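Local coordinates for putative GGDEF domain protein (Pseudomonas aeruginosa, PDB 7E6G) that probably makes cyclic di-GMP from two molecules of GTP, with magnesium as cofactor, as a diguanylate cyclase of the GGDEF family, at residues A[12-16]-A[30-34]; A[134-140]-A[182-188]; A[165-170]-A[202-207]; A[224-228]-A[242-247]. All blocks are in the same frame, centred on the assembly; numbering follows the deposited sequence.

Contact 1. Residues A[12-16]-A[30-34]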
loop_
_atom_site.group_PDB
_atom_site.type_symbol
_atom_site.label_atom_id
_atom_site.label_comp_id
_atom_site.label_asym_id
_atom_site.label_seq_id
_atom_site.Cartn_x
_atom_site.Cartn_y
_atom_site.Cartn_z
ATOM N N ILE A 12 7.918 29.492 -61.880
ATOM C CA ILE A 12 6.627 29.922 -62.399
ATOM C C ILE A 12 6.497 31.436 -62.331
ATOM O O ILE A 12 5.943 32.066 -63.243
ATOM C CB ILE A 12 5.503 29.220 -61.623
ATOM C CG1 ILE A 12 5.368 27.784 -62.105
ATOM C CG2 ILE A 12 4.192 29.950 -61.796
ATOM C CD1 ILE A 12 4.943 26.864 -61.031
ATOM N N ASP A 13 6.978 32.038 -61.239
ATOM C CA ASP A 13 6.988 33.493 -61.104
ATOM C C ASP A 13 7.725 34.140 -62.262
ATOM O O ASP A 13 7.239 35.100 -62.886
ATOM C CB ASP A 13 7.653 33.877 -59.787
ATOM C CG ASP A 13 6.982 35.032 -59.127
ATOM O OD1 ASP A 13 7.234 36.189 -59.538
ATOM O OD2 ASP A 13 6.192 34.775 -58.198
ATOM N N GLY A 14 8.912 33.623 -62.558
ATOM C CA GLY A 14 9.672 34.161 -63.666
ATOM C C GLY A 14 8.941 33.999 -64.982
ATOM O O GLY A 14 8.891 34.927 -65.792
ATOM N N LEU A 15 8.361 32.815 -65.208
ATOM C CA LEU A 15 7.604 32.569 -66.435
ATOM C C LEU A 15 6.456 33.564 -66.581
ATOM O O LEU A 15 6.240 34.138 -67.659
ATOM C CB LEU A 15 7.066 31.134 -66.431
ATOM C CG LEU A 15 7.934 29.986 -66.937
ATOM C CD1 LEU A 15 9.368 30.223 -66.560
ATOM C CD2 LEU A 15 7.442 28.664 -66.355
ATOM N N LEU A 16 5.703 33.776 -65.497
ATOM C CA LEU A 16 4.519 34.623 -65.557
ATOM C C LEU A 16 4.885 36.083 -65.742
ATOM O O LEU A 16 4.089 36.845 -66.303
ATOM C CB LEU A 16 3.686 34.455 -64.293
ATOM C CG LEU A 16 2.931 33.135 -64.212
ATOM C CD1 LEU A 16 2.350 32.933 -62.815
ATOM C CD2 LEU A 16 1.854 33.075 -65.300
ATOM N N LEU A 30 -1.867 29.231 -66.285
ATOM C CA LEU A 30 -0.865 29.012 -65.340
ATOM C C LEU A 30 -0.957 29.884 -64.222
ATOM O O LEU A 30 -0.576 29.525 -63.242
ATOM C CB LEU A 30 0.491 29.001 -65.920
ATOM C CG LEU A 30 1.612 28.752 -64.990
ATOM C CD1 LEU A 30 1.784 27.404 -64.490
ATOM C CD2 LEU A 30 2.878 29.085 -65.562
ATOM N N ALA A 31 -1.319 31.109 -64.384
ATOM C CA ALA A 31 -1.545 32.002 -63.245
ATOM C C ALA A 31 -2.676 31.480 -62.362
ATOM O O ALA A 31 -2.554 31.422 -61.122
ATOM C CB ALA A 31 -1.849 33.424 -63.734
ATOM N N ARG A 32 -3.783 31.074 -62.995
ATOM C CA ARG A 32 -4.918 30.561 -62.242
ATOM C C ARG A 32 -4.543 29.297 -61.488
ATOM O O ARG A 32 -4.897 29.135 -60.316
ATOM C CB ARG A 32 -6.098 30.305 -63.175
ATOM C CG ARG A 32 -6.698 31.579 -63.681
ATOM C CD ARG A 32 -7.757 31.327 -64.713
ATOM N NE ARG A 32 -8.883 30.609 -64.145
ATOM C CZ ARG A 32 -10.056 30.490 -64.745
ATOM N NH1 ARG A 32 -10.248 31.047 -65.937
ATOM N NH2 ARG A 32 -11.027 29.809 -64.152
ATOM N N LEU A 33 -3.779 28.416 -62.121
ATOM C CA LEU A 33 -3.483 27.155 -61.461
ATOM C C LEU A 33 -2.443 27.331 -60.358
ATOM O O LEU A 33 -2.533 26.680 -59.312
ATOM C CB LEU A 33 -3.061 26.106 -62.479
ATOM C CG LEU A 33 -2.831 24.743 -61.840
ATOM C CD1 LEU A 33 -4.097 23.925 -61.852
ATOM C CD2 LEU A 33 -1.800 24.077 -62.660
ATOM N N ARG A 34 -1.461 28.214 -60.549
ATOM C CA ARG A 34 -0.533 28.500 -59.456
ATOM C C ARG A 34 -1.278 29.054 -58.244
ATOM O O ARG A 34 -1.030 28.650 -57.093
ATOM C CB ARG A 34 0.537 29.484 -59.921
ATOM C CG ARG A 34 1.536 29.834 -58.835
ATOM C CD ARG A 34 1.438 31.292 -58.449
ATOM N NE ARG A 34 2.763 31.895 -58.339
ATOM C CZ ARG A 34 3.118 33.041 -58.910
ATOM N NH1 ARG A 34 2.252 33.744 -59.628
ATOM N NH2 ARG A 34 4.351 33.489 -58.751
#

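Contact 2. Residues A[134-140]-A[182-188]. With MG (magnesium ion), chain G; G2P (phosphomethylphosphonic acid guanylate ester), chain H.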
loop_
_atom_site.group_PDB
_atom_site.type_symbol
_atom_site.label_atom_id
_atom_site.label_comp_id
_atom_site.label_asym_id
_atom_site.label_seq_id
_atom_site.Cartn_x
_atom_site.Cartn_y
_atom_site.Cartn_z
ATOM N N VAL A 134 11.365 -32.707 33.138
ATOM C CA VAL A 134 11.951 -32.817 34.468
ATOM C C VAL A 134 12.164 -31.417 35.026
ATOM O O VAL A 134 12.291 -30.431 34.296
ATOM C CB VAL A 134 13.260 -33.646 34.491
ATOM C CG1 VAL A 134 13.105 -34.923 33.649
ATOM C CG2 VAL A 134 14.446 -32.827 34.036
ATOM N N LEU A 135 12.166 -31.345 36.345
ATOM C CA LEU A 135 12.261 -30.111 37.102
ATOM C C LEU A 135 13.461 -30.225 38.027
ATOM O O LEU A 135 13.563 -31.189 38.794
ATOM C CB LEU A 135 10.982 -29.910 37.916
ATOM C CG LEU A 135 10.272 -28.570 37.951
ATOM C CD1 LEU A 135 10.046 -28.062 36.537
ATOM C CD2 LEU A 135 8.961 -28.780 38.684
ATOM N N ALA A 136 14.370 -29.259 37.960
ATOM C CA ALA A 136 15.510 -29.204 38.873
ATOM C C ALA A 136 15.474 -27.870 39.611
ATOM O O ALA A 136 15.470 -26.815 38.985
ATOM C CB ALA A 136 16.823 -29.387 38.109
ATOM N N MET A 137 15.406 -27.905 40.931
ATOM C CA MET A 137 15.375 -26.688 41.730
ATOM C C MET A 137 16.692 -26.552 42.488
ATOM O O MET A 137 17.079 -27.436 43.257
ATOM C CB MET A 137 14.189 -26.672 42.691
ATOM C CG MET A 137 13.854 -25.263 43.206
ATOM S SD MET A 137 12.474 -25.290 44.364
ATOM C CE MET A 137 11.079 -25.400 43.227
ATOM N N LEU A 138 17.349 -25.432 42.290
ATOM C CA LEU A 138 18.716 -25.192 42.699
ATOM C C LEU A 138 18.711 -24.041 43.697
ATOM O O LEU A 138 18.021 -23.049 43.492
ATOM C CB LEU A 138 19.539 -24.869 41.447
ATOM C CG LEU A 138 21.058 -24.885 41.405
ATOM C CD1 LEU A 138 21.543 -25.768 40.272
ATOM C CD2 LEU A 138 21.564 -23.450 41.235
ATOM N N ASP A 139 19.443 -24.188 44.798
ATOM C CA ASP A 139 19.494 -23.178 45.854
ATOM C C ASP A 139 20.949 -22.993 46.252
ATOM O O ASP A 139 21.634 -23.974 46.559
ATOM C CB ASP A 139 18.647 -23.598 47.067
ATOM C CG ASP A 139 18.697 -22.590 48.222
ATOM O OD1 ASP A 139 19.800 -22.230 48.695
ATOM O OD2 ASP A 139 17.611 -22.175 48.693
ATOM N N VAL A 140 21.410 -21.739 46.271
ATOM C CA VAL A 140 22.819 -21.452 46.520
ATOM C C VAL A 140 23.171 -21.731 47.980
ATOM O O VAL A 140 22.453 -21.332 48.911
ATOM C CB VAL A 140 23.147 -20.004 46.122
ATOM C CG1 VAL A 140 24.625 -19.698 46.379
ATOM C CG2 VAL A 140 22.817 -19.786 44.657
ATOM N N GLU A 182 17.835 -16.503 45.672
ATOM C CA GLU A 182 19.007 -17.282 45.303
ATOM C C GLU A 182 18.584 -18.706 44.961
ATOM O O GLU A 182 19.274 -19.680 45.278
ATOM C CB GLU A 182 20.057 -17.258 46.419
ATOM C CG GLU A 182 19.473 -17.057 47.822
ATOM C CD GLU A 182 19.418 -18.357 48.630
ATOM O OE1 GLU A 182 18.298 -18.796 48.990
ATOM O OE2 GLU A 182 20.492 -18.940 48.908
ATOM N N GLU A 183 17.424 -18.840 44.329
ATOM C CA GLU A 183 16.917 -20.118 43.857
ATOM C C GLU A 183 16.670 -20.027 42.358
ATOM O O GLU A 183 16.264 -18.974 41.845
ATOM C CB GLU A 183 15.623 -20.518 44.565
ATOM C CG GLU A 183 15.754 -20.742 46.047
ATOM C CD GLU A 183 14.446 -20.481 46.779
ATOM O OE1 GLU A 183 13.985 -19.312 46.814
ATOM O OE2 GLU A 183 13.860 -21.451 47.304
ATOM N N PHE A 184 16.907 -21.135 41.664
ATOM C CA PHE A 184 16.700 -21.226 40.229
ATOM C C PHE A 184 15.907 -22.488 39.922
ATOM O O PHE A 184 16.090 -23.525 40.562
ATOM C CB PHE A 184 18.030 -21.259 39.460
ATOM C CG PHE A 184 18.895 -20.030 39.639
ATOM C CD1 PHE A 184 19.788 -19.936 40.698
ATOM C CD2 PHE A 184 18.840 -18.984 38.720
ATOM C CE1 PHE A 184 20.589 -18.835 40.847
ATOM C CE2 PHE A 184 19.651 -17.863 38.868
ATOM C CZ PHE A 184 20.526 -17.788 39.934
ATOM N N LEU A 185 15.031 -22.402 38.936
ATOM C CA LEU A 185 14.228 -23.535 38.511
ATOM C C LEU A 185 14.612 -23.875 37.083
ATOM O O LEU A 185 14.466 -23.044 36.178
ATOM C CB LEU A 185 12.732 -23.235 38.623
ATOM C CG LEU A 185 11.868 -24.467 38.364
ATOM C CD1 LEU A 185 12.209 -25.612 39.303
ATOM C CD2 LEU A 185 10.393 -24.120 38.489
ATOM N N LEU A 186 15.134 -25.075 36.890
ATOM C CA LEU A 186 15.437 -25.617 35.578
ATOM C C LEU A 186 14.232 -26.441 35.131
ATOM O O LEU A 186 13.775 -27.324 35.866
ATOM C CB LEU A 186 16.701 -26.480 35.636
ATOM C CG LEU A 186 18.098 -25.834 35.501
ATOM C CD1 LEU A 186 18.277 -24.540 36.316
ATOM C CD2 LEU A 186 19.187 -26.827 35.879
ATOM N N LEU A 187 13.701 -26.132 33.954
ATOM C CA LEU A 187 12.690 -26.947 33.304
ATOM C C LEU A 187 13.303 -27.579 32.061
ATOM O O LEU A 187 13.719 -26.873 31.126
ATOM C CB LEU A 187 11.460 -26.126 32.941
ATOM C CG LEU A 187 10.426 -26.889 32.113
ATOM C CD1 LEU A 187 9.582 -27.757 32.982
ATOM C CD2 LEU A 187 9.545 -25.891 31.403
ATOM N N LEU A 188 13.386 -28.905 32.054
ATOM C CA LEU A 188 13.822 -29.597 30.849
ATOM C C LEU A 188 12.601 -30.226 30.198
ATOM O O LEU A 188 12.101 -31.262 30.675
ATOM C CB LEU A 188 14.883 -30.658 31.154
ATOM C CG LEU A 188 15.991 -30.266 32.122
ATOM C CD1 LEU A 188 17.081 -31.332 32.124
ATOM C CD2 LEU A 188 16.554 -28.919 31.753
HETATM MG MG MG G . 20.659 -20.518 50.080
HETATM P PG G2P H . 21.749 -22.246 52.776
HETATM O O1G G2P H . 21.063 -22.756 51.785
HETATM O O2G G2P H . 23.017 -22.525 52.704
HETATM O O3G G2P H . 21.221 -22.427 53.986
HETATM O O3B G2P H . 21.539 -20.764 52.460
HETATM P PB G2P H . 22.019 -19.328 52.878
HETATM O O1B G2P H . 22.461 -18.877 51.744
HETATM O O2B G2P H . 22.866 -19.273 53.901
HETATM C C3A G2P H . 20.706 -18.338 53.418
HETATM P PA G2P H . 19.248 -18.187 52.686
HETATM O O1A G2P H . 18.784 -18.542 53.947
HETATM O O2A G2P H . 19.610 -19.156 51.685
HETATM O "O5'" G2P H . 19.721 -16.790 52.520
HETATM C "C5'" G2P H . 20.138 -16.244 51.275
HETATM C "C4'" G2P H . 20.340 -14.764 51.339
HETATM O "O4'" G2P H . 19.944 -14.394 50.143
HETATM C "C3'" G2P H . 19.289 -14.160 52.105
HETATM O "O3'" G2P H . 19.874 -13.567 53.197
HETATM C "C2'" G2P H . 18.752 -13.187 51.132
HETATM O "O2'" G2P H . 18.447 -11.951 51.626
HETATM C "C1'" G2P H . 19.834 -13.082 50.219
HETATM N N9 G2P H . 19.428 -12.567 48.967
HETATM C C8 G2P H . 18.227 -12.785 48.547
HETATM N N7 G2P H . 18.044 -12.236 47.389
HETATM C C5 G2P H . 19.118 -11.674 47.043
HETATM C C6 G2P H . 19.442 -11.014 45.961
HETATM O O6 G2P H . 18.700 -10.804 45.056
HETATM N N1 G2P H . 20.714 -10.517 45.847
HETATM C C2 G2P H . 21.575 -10.718 46.861
HETATM N N2 G2P H . 22.711 -10.272 46.733
HETATM N N3 G2P H . 21.189 -11.386 47.936
HETATM C C4 G2P H . 19.986 -11.887 48.025
#

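Contact 3. Residues A[165-170]-A[202-207]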
loop_
_atom_site.group_PDB
_atom_site.type_symbol
_atom_site.label_atom_id
_atom_site.label_comp_id
_atom_site.label_asym_id
_atom_site.label_seq_id
_atom_site.Cartn_x
_atom_site.Cartn_y
_atom_site.Cartn_z
ATOM N N ALA A 165 26.466 -19.286 33.633
ATOM C CA ALA A 165 27.058 -20.615 33.600
ATOM C C ALA A 165 26.003 -21.675 33.360
ATOM O O ALA A 165 26.211 -22.590 32.554
ATOM C CB ALA A 165 27.805 -20.897 34.903
ATOM N N MET A 166 24.862 -21.570 34.043
ATOM C CA MET A 166 23.826 -22.582 33.873
ATOM C C MET A 166 23.251 -22.536 32.466
ATOM O O MET A 166 23.110 -23.582 31.819
ATOM C CB MET A 166 22.733 -22.419 34.930
ATOM C CG MET A 166 23.209 -22.863 36.305
ATOM S SD MET A 166 21.928 -22.855 37.570
ATOM C CE MET A 166 21.303 -21.182 37.347
ATOM N N GLU A 167 22.957 -21.336 31.956
ATOM C CA GLU A 167 22.434 -21.236 30.599
ATOM C C GLU A 167 23.408 -21.793 29.568
ATOM O O GLU A 167 22.979 -22.301 28.528
ATOM C CB GLU A 167 22.098 -19.790 30.273
ATOM C CG GLU A 167 20.837 -19.340 30.921
ATOM C CD GLU A 167 19.597 -19.803 30.169
ATOM O OE1 GLU A 167 18.868 -18.939 29.633
ATOM O OE2 GLU A 167 19.352 -21.030 30.111
ATOM N N SER A 168 24.713 -21.720 29.832
ATOM C CA SER A 168 25.668 -22.216 28.847
ATOM C C SER A 168 25.700 -23.739 28.724
ATOM O O SER A 168 26.153 -24.243 27.695
ATOM C CB SER A 168 27.071 -21.718 29.165
ATOM O OG SER A 168 27.889 -21.817 28.005
ATOM N N GLU A 169 25.268 -24.486 29.738
ATOM C CA GLU A 169 25.275 -25.945 29.673
ATOM C C GLU A 169 23.908 -26.540 29.380
ATOM O O GLU A 169 23.756 -27.761 29.470
ATOM C CB GLU A 169 25.792 -26.559 30.982
ATOM C CG GLU A 169 27.212 -26.157 31.381
ATOM C CD GLU A 169 28.288 -26.611 30.402
ATOM O OE1 GLU A 169 29.198 -25.782 30.141
ATOM O OE2 GLU A 169 28.232 -27.778 29.920
ATOM N N LEU A 170 22.906 -25.721 29.084
ATOM C CA LEU A 170 21.557 -26.203 28.827
ATOM C C LEU A 170 21.297 -26.333 27.326
ATOM O O LEU A 170 21.887 -25.615 26.508
ATOM C CB LEU A 170 20.527 -25.262 29.453
ATOM C CG LEU A 170 20.451 -25.256 30.979
ATOM C CD1 LEU A 170 19.334 -24.335 31.401
ATOM C CD2 LEU A 170 20.198 -26.658 31.483
ATOM N N ARG A 202 26.364 -31.514 34.215
ATOM C CA ARG A 202 27.167 -30.486 33.556
ATOM C C ARG A 202 26.828 -29.095 34.079
ATOM O O ARG A 202 27.707 -28.239 34.203
ATOM C CB ARG A 202 26.967 -30.553 32.048
ATOM C CG ARG A 202 28.059 -31.329 31.356
ATOM C CD ARG A 202 27.917 -31.261 29.853
ATOM N NE ARG A 202 26.890 -32.189 29.397
ATOM C CZ ARG A 202 25.720 -31.804 28.909
ATOM N NH1 ARG A 202 25.442 -30.501 28.807
ATOM N NH2 ARG A 202 24.840 -32.720 28.528
ATOM N N VAL A 203 25.556 -28.860 34.392
ATOM C CA VAL A 203 25.145 -27.609 35.018
ATOM C C VAL A 203 25.831 -27.430 36.365
ATOM O O VAL A 203 26.314 -26.334 36.704
ATOM C CB VAL A 203 23.620 -27.597 35.153
ATOM C CG1 VAL A 203 23.165 -26.439 36.019
ATOM C CG2 VAL A 203 23.017 -27.551 33.767
ATOM N N ARG A 204 25.888 -28.504 37.155
ATOM C CA ARG A 204 26.513 -28.390 38.463
ATOM C C ARG A 204 28.016 -28.240 38.349
ATOM O O ARG A 204 28.610 -27.499 39.130
ATOM C CB ARG A 204 26.141 -29.573 39.342
ATOM C CG ARG A 204 24.657 -29.824 39.308
ATOM C CD ARG A 204 24.185 -30.591 40.508
ATOM N NE ARG A 204 25.073 -31.684 40.873
ATOM C CZ ARG A 204 25.627 -31.806 42.069
ATOM N NH1 ARG A 204 26.421 -32.836 42.327
ATOM N NH2 ARG A 204 25.387 -30.885 43.002
ATOM N N ASP A 205 28.654 -28.902 37.385
ATOM C CA ASP A 205 30.061 -28.609 37.129
ATOM C C ASP A 205 30.229 -27.142 36.766
ATOM O O ASP A 205 31.142 -26.466 37.254
ATOM C CB ASP A 205 30.618 -29.500 36.011
ATOM C CG ASP A 205 30.596 -30.989 36.358
ATOM O OD1 ASP A 205 30.299 -31.355 37.531
ATOM O OD2 ASP A 205 30.867 -31.797 35.429
ATOM N N SER A 206 29.348 -26.633 35.906
ATOM C CA SER A 206 29.432 -25.245 35.486
ATOM C C SER A 206 29.453 -24.320 36.692
ATOM O O SER A 206 30.350 -23.475 36.827
ATOM C CB SER A 206 28.253 -24.922 34.572
ATOM O OG SER A 206 28.623 -23.936 33.635
ATOM N N VAL A 207 28.484 -24.497 37.601
ATOM C CA VAL A 207 28.419 -23.653 38.794
ATOM C C VAL A 207 29.649 -23.867 39.668
ATOM O O VAL A 207 30.279 -22.906 40.127
ATOM C CB VAL A 207 27.113 -23.907 39.570
ATOM C CG1 VAL A 207 27.104 -23.142 40.890
ATOM C CG2 VAL A 207 25.937 -23.470 38.736
#

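Contact 4. Residues A[224-228]-A[242-247]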
loop_
_atom_site.group_PDB
_atom_site.type_symbol
_atom_site.label_atom_id
_atom_site.label_comp_id
_atom_site.label_asym_id
_atom_site.label_seq_id
_atom_site.Cartn_x
_atom_site.Cartn_y
_atom_site.Cartn_z
ATOM N N SER A 224 22.895 -26.595 46.290
ATOM C CA SER A 224 22.092 -27.795 46.459
ATOM C C SER A 224 21.055 -27.835 45.350
ATOM O O SER A 224 20.658 -26.792 44.823
ATOM C CB SER A 224 21.416 -27.796 47.826
ATOM O OG SER A 224 22.382 -27.765 48.865
ATOM N N VAL A 225 20.632 -29.039 44.967
ATOM C CA VAL A 225 19.604 -29.134 43.932
ATOM C C VAL A 225 18.764 -30.385 44.137
ATOM O O VAL A 225 19.284 -31.467 44.418
ATOM C CB VAL A 225 20.205 -29.064 42.510
ATOM C CG1 VAL A 225 21.378 -29.956 42.387
ATOM C CG2 VAL A 225 19.132 -29.392 41.441
ATOM N N GLY A 226 17.454 -30.220 44.027
ATOM C CA GLY A 226 16.508 -31.327 44.082
ATOM C C GLY A 226 15.866 -31.462 42.711
ATOM O O GLY A 226 15.456 -30.461 42.118
ATOM N N VAL A 227 15.818 -32.682 42.188
ATOM C CA VAL A 227 15.256 -32.866 40.856
ATOM C C VAL A 227 14.194 -33.963 40.882
ATOM O O VAL A 227 14.310 -34.943 41.631
ATOM C CB VAL A 227 16.359 -33.126 39.801
ATOM C CG1 VAL A 227 17.342 -34.157 40.282
ATOM C CG2 VAL A 227 15.774 -33.485 38.464
ATOM N N THR A 228 13.117 -33.739 40.118
ATOM C CA THR A 228 12.062 -34.719 39.909
ATOM C C THR A 228 11.642 -34.766 38.452
ATOM O O THR A 228 11.947 -33.884 37.649
ATOM C CB THR A 228 10.792 -34.441 40.719
ATOM O OG1 THR A 228 10.000 -35.635 40.739
ATOM C CG2 THR A 228 9.960 -33.349 40.059
ATOM N N ARG A 242 7.402 -31.364 44.760
ATOM C CA ARG A 242 8.276 -32.516 44.965
ATOM C C ARG A 242 9.731 -32.161 44.677
ATOM O O ARG A 242 10.637 -32.592 45.408
ATOM C CB ARG A 242 7.834 -33.698 44.114
ATOM C CG ARG A 242 8.387 -35.032 44.637
ATOM C CD ARG A 242 8.300 -36.135 43.593
ATOM N NE ARG A 242 7.259 -35.816 42.626
ATOM C CZ ARG A 242 5.949 -35.962 42.842
ATOM N NH1 ARG A 242 5.479 -36.448 43.993
ATOM N NH2 ARG A 242 5.106 -35.616 41.884
ATOM N N ALA A 243 9.976 -31.380 43.620
ATOM C CA ALA A 243 11.332 -30.898 43.373
ATOM C C ALA A 243 11.858 -30.132 44.581
ATOM O O ALA A 243 13.020 -30.280 44.983
ATOM C CB ALA A 243 11.352 -30.017 42.125
ATOM N N ASP A 244 10.989 -29.333 45.189
ATOM C CA ASP A 244 11.349 -28.539 46.349
ATOM C C ASP A 244 11.680 -29.416 47.552
ATOM O O ASP A 244 12.621 -29.139 48.306
ATOM C CB ASP A 244 10.184 -27.618 46.657
ATOM C CG ASP A 244 10.577 -26.478 47.488
ATOM O OD1 ASP A 244 10.720 -25.375 46.928
ATOM O OD2 ASP A 244 10.750 -26.688 48.700
ATOM N N ALA A 245 10.890 -30.461 47.778
ATOM C CA ALA A 245 11.177 -31.358 48.891
ATOM C C ALA A 245 12.491 -32.094 48.660
ATOM O O ALA A 245 13.247 -32.347 49.607
ATOM C CB ALA A 245 10.019 -32.340 49.077
ATOM N N ALA A 246 12.791 -32.425 47.398
ATOM C CA ALA A 246 14.087 -33.025 47.088
ATOM C C ALA A 246 15.223 -32.058 47.416
ATOM O O ALA A 246 16.217 -32.444 48.043
ATOM C CB ALA A 246 14.142 -33.455 45.625
ATOM N N LEU A 247 15.078 -30.790 47.007
ATOM C CA LEU A 247 15.993 -29.739 47.444
ATOM C C LEU A 247 16.173 -29.719 48.960
ATOM O O LEU A 247 17.295 -29.549 49.460
ATOM C CB LEU A 247 15.486 -28.380 46.970
ATOM C CG LEU A 247 16.505 -27.269 46.756
ATOM C CD1 LEU A 247 15.855 -26.143 46.002
ATOM C CD2 LEU A 247 16.995 -26.759 48.056
#

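Contact 1. Residues A[12-16]-A[30-34]
Ile12 lays its CG2 methyl over the side chain of Arg34. Ile12 CG2 is 4.0 Å from Arg34 CG and also sits over one face of the guanidinium, offset toward its rim. The two side chains run past each other in opposite directions. Ile12 CG2 meets Leu30 CD2 at 4.1 Å. Leu30 has CG anti to the backbone N (chi1 -179°), and its CD2 touches both Ile12 CG2 and Leu16 CD2. Leu16 uses both of its branches. Leu16 CD2 packs on Ala31 CB at 4.0 Å. Leu16 CD1 approaches the Arg34 guanidinium obliquely, on the NH1 side. The two segments belong to helices 3-17 and 27-102, which form a helical hairpin at the N-terminal end of the chain. They are close to antiparallel, with 151° between the directions of the short segments and a closest axis approach of 10.9 Å. Between them lie Ile12, Leu16, Leu30 and Ala31, with the Arg34 chain beside Ile12. On one flank Asp13 and Arg34 form a salt bridge, with OD2 facing NH2. Its modelled length is too short to be trusted, so the detail is doubtful. Arg34 has a second acidic partner, Asp9, which pairs with its NE. The hairpin also packs against a second subunit: Ile12 touches Leu33 of that subunit, and Leu33 meets its own counterpart there.

Contact 2. Residues A[134-140]-A[182-188]
Strands 134-140 and 183-188 run antiparallel, 4.7 Å apart at the axes, joined by pairs of backbone hydrogen bonds from Val134 with Leu188 to Leu138 with Phe184. Val140 N extends the ladder to Glu182 O. Side chains alternate between two faces. On one, Leu135 CD1 meets Leu187 CD1 at 3.6 Å, and Leu185 CD1 lies against Leu135 CG and Met137 CB. On the other, Val134 CG2 packs on Leu188 CG, and Leu138 CD2 approaches the Phe184 ring obliquely, 4.0 Å from its CD1. At the Asp139 end the contact turns polar. A magnesium ion is bound by Asp139 OD1 at 2.4 Å, Val140 O at 2.3 Å and Glu182 OE2 at 2.0 Å. Oxygens O3B and O2A of the GTP analogue also bind it. Asp139 reaches the ion with CG anti to its backbone N (chi1 178°), and its carboxylate stands 81° from that of Glu182. Lys251 also bonds Asp139 OD1, and Arg213 of a second subunit pairs with Asp139 OD2 and Glu183 OE2. Glu182 and Glu183 lie in the GGEEF form of the GGDEF motif. The metal and these cations probably offset the repulsion of the gathered acids, which would help carboxylates and phosphates share one site.

Contact 3. Residues A[165-170]-A[202-207]
Both methyls of Val203 are set for contact by its chi1 of 170°: CG1 lies anti to the backbone N and CG2 anti to the carbonyl carbon. Val203 CG1 meets Met166 CG at 3.6 Å, and Val203 CG2 meets Leu170 CD2 at 3.7 Å. Met166 CG is also touched by Val207 CG2, so the methionine stem rests on two valines one helical turn apart. Glu169 bends at chi2 (-64°), bringing its CG to 3.5 Å from Ser206 OG and its OE2 to 3.5 Å from Arg202 CD. The side chains of Glu169 and Arg202 cross at about a right angle, and their charged ends stay beyond salt-bridge distance. Ser206 OG donates a hydrogen bond to Ala165 O, 3.0 Å long. The hydroxyl sits above the carbonyl plane, 57° out of it, and also touches Ala165 CB. Ala165 O also takes a weak bond from Ser168 N, so Ser206 gives it a second donor. Met166 continues inward to Phe184, and Val203 to Leu186. Helices 152-168 and 193-208 thus pack side by side on one face of the central sheet, as in the alpha/beta fold of GGDEF domains.

Contact 4. Residues A[224-228]-A[242-247]
Thr228 reaches from its strand toward helix 236-252 and splits at CB. Thr228 CB lies 4.2 Å from Arg242 CD. Thr228 OG1, anti to the backbone N (chi1 -164°), turns to the arginine and accepts a weak hydrogen bond from Arg242 NE, 3.3 Å long and bent to 125° at the hydrogen. The oxygen lies in the guanidinium plane, at its edge. Thr228 CG2 goes to Ala243 instead, 4.2 Å from Ala243 CB. Arg242 bends at chi3 and crosses the threonine at about a right angle; its stronger polar partner is Glu234, through NH2. Further along the strand, Gly226 brings the backbones together. Gly226 CA is 3.3 Å from Leu247 N and 3.5 Å from Ala246 CB. Gly226 has no side chain, and the helix backbone lies directly against its CA. Leu247 CB and CG lie 4.0 Å and 4.1 Å from Gly226 N. Val225 and Val227 point to the opposite face of the strand, toward helix 193-208. The contact belongs to a beta-alpha-beta unit. Strand 223-229 lies between strands 134-140 and 258-260, and helix 236-252 packs on this part of the sheet, roughly antiparallel to the strand, with Leu247 also touching Met137 and Asp139.

How the contacts relate
Contacts 2, 3 and 4 build one GGDEF domain, while contact 1 lies at the far end of the long helix 27-102, its centre about 118 Å from that of contact 2. Contact 2 is mid-sheet and carries the magnesium site. Contact 4 adjoins it, with centres about 8 Å apart, through the neighbouring strands: Met137 N is 2.8 Å from Gly226 O. Contact 3 lies on the opposite face of the sheet from helix 236-252 of contact 4, its centre about 12 Å from that of contact 2; Met166 CE meets Phe184 CG at 3.5 Å. The side chain of Leu247 is about 8 Å from the magnesium, and that of Val207 about 12 Å. Contacts 1, 2 and 4 touch a second subunit.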